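PDB 3NWR: A rubisco-like protein from Burkholderia fungorum, which belongs to the family of the large chain of ribulose bisphosphate carboxylase and is probably a lyase, its exact reaction being uncertain. Local coordinates for residues 33-38 and 56-61. Residues are numbered along the deposited sequence; the frame is centred on the assembly and turned at random. Where two conformers were deposited one is given.
Sequences VMAGEQ and RSRASV
A35, in the last turn of helix 27-37, and A59, just before strand 60-70 begins, bring the two backbones to 5.2 Å between their CA atoms. Their methyl groups face one another, with A35 CB 4.2 Å from A59 CB, and each also lies against the other residue's carbonyl oxygen: A59 CB is 3.6 Å from A35 O, and A35 CB sits close to A59 O. Farther along the strand, V61 reaches A35 CB with its CG2 branch at 4.2 Å, extending this small apolar patch. The contact belongs to the N-terminal domain of the rubisco fold, where helix 27-37 packs on a four-stranded antiparallel sheet; strand 60-70 is the outermost strand on this side within the chain, and S60 is already backbone-paired with S97 of strand 89-99. R58 borders the patch, its NH1 3.6 Å from A35 CB. Its CG is anti to the backbone N (chi1 178°), and the chain then bends at chi2 and chi3, which turns CD and NE toward G36. G36 CA lies over the centre of one guanidinium face, 3.6 Å above its plane; lacking a side chain, G36 lets the flat group settle directly on the backbone. NH1 donates to A59 O, which lies in the guanidinium plane, at 2.9 Å (N-H...O angle 151°), and with the salt bridge from NH2 to D32 this holds the rotation of the group. S39 OG, hydrogen-bonded to both A35 O and A59 N, bridges the helix end and the polypeptide leading into the strand.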
ATOM      1  N   VAL A  33      -5.183  24.132  -0.609  1.00 16.70           N
ATOM      2  CA  VAL A  33      -4.084  23.612   0.195  1.00 16.86           C
ATOM      3  C   VAL A  33      -3.642  22.262  -0.380  1.00 17.80           C
ATOM      4  O   VAL A  33      -2.452  22.028  -0.588  1.00 18.08           O
ATOM      5  CB  VAL A  33      -4.473  23.446   1.670  1.00 17.45           C
ATOM      6  CG1 VAL A  33      -3.446  22.578   2.395  1.00 20.43           C
ATOM      7  CG2 VAL A  33      -4.590  24.807   2.344  1.00 19.80           C
ATOM      8  N   MET A  34      -4.608  21.388  -0.655  1.00 17.58           N
ATOM      9  CA  MET A  34      -4.308  20.095  -1.270  1.00 16.13           C
ATOM     10  C   MET A  34      -3.578  20.247  -2.598  1.00 18.24           C
ATOM     11  O   MET A  34      -2.561  19.593  -2.844  1.00 16.23           O
ATOM     12  CB  MET A  34      -5.594  19.289  -1.475  1.00 17.12           C
ATOM     13  CG  MET A  34      -6.319  19.000  -0.190  1.00 18.44           C
ATOM     14  SD  MET A  34      -7.913  18.208  -0.488  1.00 23.59           S
ATOM     15  CE  MET A  34      -7.328  16.721  -1.317  1.00 21.51           C
ATOM     16  N   ALA A  35      -4.099  21.114  -3.460  1.00 17.22           N
ATOM     17  CA  ALA A  35      -3.499  21.342  -4.768  1.00 16.92           C
ATOM     18  C   ALA A  35      -2.060  21.832  -4.636  1.00 18.82           C
ATOM     19  O   ALA A  35      -1.159  21.366  -5.344  1.00 18.07           O
ATOM     20  CB  ALA A  35      -4.333  22.346  -5.561  1.00 18.44           C
ATOM     21  N   GLY A  36      -1.844  22.772  -3.722  1.00 17.39           N
ATOM     22  CA  GLY A  36      -0.527  23.351  -3.532  1.00 19.09           C
ATOM     23  C   GLY A  36       0.454  22.359  -2.947  1.00 19.54           C
ATOM     24  O   GLY A  36       1.588  22.236  -3.420  1.00 20.19           O
ATOM     25  N   GLU A  37       0.020  21.646  -1.913  1.00 16.78           N
ATOM     26  CA  GLU A  37       0.904  20.709  -1.232  1.00 20.72           C
ATOM     27  C   GLU A  37       1.362  19.577  -2.140  1.00 20.31           C
ATOM     28  O   GLU A  37       2.487  19.096  -2.010  1.00 19.67           O
ATOM     29  CB  GLU A  37       0.229  20.146   0.018  1.00 19.98           C
ATOM     30  CG  GLU A  37       0.137  21.164   1.134  1.00 22.71           C
ATOM     31  CD  GLU A  37       1.510  21.628   1.573  1.00 29.68           C
ATOM     32  OE1 GLU A  37       2.266  20.789   2.110  1.00 35.44           O
ATOM     33  OE2 GLU A  37       1.838  22.817   1.361  1.00 34.57           O
ATOM     34  N   GLN A  38       0.499  19.168  -3.066  1.00 17.12           N
ATOM     35  CA  GLN A  38       0.810  18.054  -3.961  1.00 17.07           C
ATOM     36  C   GLN A  38       1.484  18.519  -5.247  1.00 16.56           C
ATOM     37  O   GLN A  38       1.712  17.724  -6.161  1.00 17.79           O
ATOM     38  CB  GLN A  38      -0.449  17.253  -4.287  1.00 14.45           C
ATOM     39  CG  GLN A  38      -1.112  16.611  -3.067  1.00 15.67           C
ATOM     40  CD  GLN A  38      -0.132  15.844  -2.194  1.00 20.17           C
ATOM     41  OE1 GLN A  38       0.220  16.288  -1.097  1.00 25.73           O
ATOM     42  NE2 GLN A  38       0.310  14.688  -2.674  1.00 15.35           N
ATOM     43  N   ARG A  56       3.726  26.261 -14.878  1.00 33.24           N
ATOM     44  CA  ARG A  56       4.063  24.958 -15.438  1.00 31.25           C
ATOM     45  C   ARG A  56       3.922  23.841 -14.406  1.00 27.47           C
ATOM     46  O   ARG A  56       3.991  22.661 -14.751  1.00 27.21           O
ATOM     47  CB  ARG A  56       5.501  24.973 -15.956  1.00 30.07           C
ATOM     48  CG  ARG A  56       6.546  25.103 -14.848  1.00 31.71           C
ATOM     49  CD  ARG A  56       7.952  25.282 -15.399  1.00 37.07           C
ATOM     50  NE  ARG A  56       8.923  25.522 -14.335  1.00 37.82           N
ATOM     51  CZ  ARG A  56      10.094  26.128 -14.512  1.00 46.70           C
ATOM     52  NH1 ARG A  56      10.443  26.559 -15.718  1.00 50.02           N
ATOM     53  NH2 ARG A  56      10.917  26.312 -13.482  1.00 41.44           N
ATOM     54  N   SER A  57       3.732  24.215 -13.142  1.00 26.79           N
ATOM     55  CA  SER A  57       3.870  23.244 -12.058  1.00 22.00           C
ATOM     56  C   SER A  57       2.803  23.286 -10.970  1.00 21.35           C
ATOM     57  O   SER A  57       2.739  22.383 -10.143  1.00 23.01           O
ATOM     58  CB  SER A  57       5.239  23.391 -11.397  1.00 21.67           C
ATOM     59  OG  SER A  57       5.337  24.630 -10.706  1.00 22.62           O
ATOM     60  N   ARG A  58       1.980  24.324 -10.936  1.00 19.16           N
ATOM     61  CA  ARG A  58       0.999  24.425  -9.861  1.00 17.61           C
ATOM     62  C   ARG A  58      -0.309  23.733 -10.249  1.00 18.88           C
ATOM     63  O   ARG A  58      -0.917  24.061 -11.274  1.00 20.79           O
ATOM     64  CB  ARG A  58       0.770  25.898  -9.479  1.00 19.38           C
ATOM     65  CG  ARG A  58      -0.283  26.152  -8.399  1.00 22.22           C
ATOM     66  CD  ARG A  58       0.045  25.419  -7.106  1.00 20.89           C
ATOM     67  NE  ARG A  58      -0.417  26.138  -5.917  1.00 20.50           N
ATOM     68  CZ  ARG A  58      -1.675  26.167  -5.485  1.00 20.50           C
ATOM     69  NH1 ARG A  58      -2.631  25.516  -6.141  1.00 20.84           N
ATOM     70  NH2 ARG A  58      -1.976  26.850  -4.388  1.00 23.87           N
ATOM     71  N   ALA A  59      -0.716  22.746  -9.452  1.00 19.37           N
ATOM     72  CA  ALA A  59      -2.012  22.096  -9.647  1.00 18.09           C
ATOM     73  C   ALA A  59      -3.129  23.084  -9.321  1.00 18.29           C
ATOM     74  O   ALA A  59      -2.925  24.033  -8.567  1.00 19.71           O
ATOM     75  CB  ALA A  59      -2.129  20.853  -8.770  1.00 17.99           C
ATOM     76  N   SER A  60      -4.310  22.867  -9.883  0.59 18.80           N
ATOM     77  CA  SER A  60      -5.420  23.774  -9.621  0.59 20.21           C
ATOM     78  C   SER A  60      -6.703  23.038  -9.280  0.59 18.78           C
ATOM     79  O   SER A  60      -6.867  21.858  -9.602  0.59 18.73           O
ATOM     80  CB  SER A  60      -5.654  24.696 -10.817  0.59 21.64           C
ATOM     81  OG  SER A  60      -5.940  23.939 -11.973  0.59 20.78           O
ATOM     82  N   VAL A  61      -7.606  23.750  -8.621  1.00 18.38           N
ATOM     83  CA  VAL A  61      -8.907  23.211  -8.263  1.00 19.54           C
ATOM     84  C   VAL A  61      -9.889  23.557  -9.375  1.00 20.75           C
ATOM     85  O   VAL A  61     -10.134  24.736  -9.646  1.00 24.55           O
ATOM     86  CB  VAL A  61      -9.397  23.800  -6.936  1.00 20.24           C
ATOM     87  CG1 VAL A  61     -10.745  23.214  -6.570  1.00 21.28           C
ATOM     88  CG2 VAL A  61      -8.373  23.545  -5.831  1.00 22.75           C
TER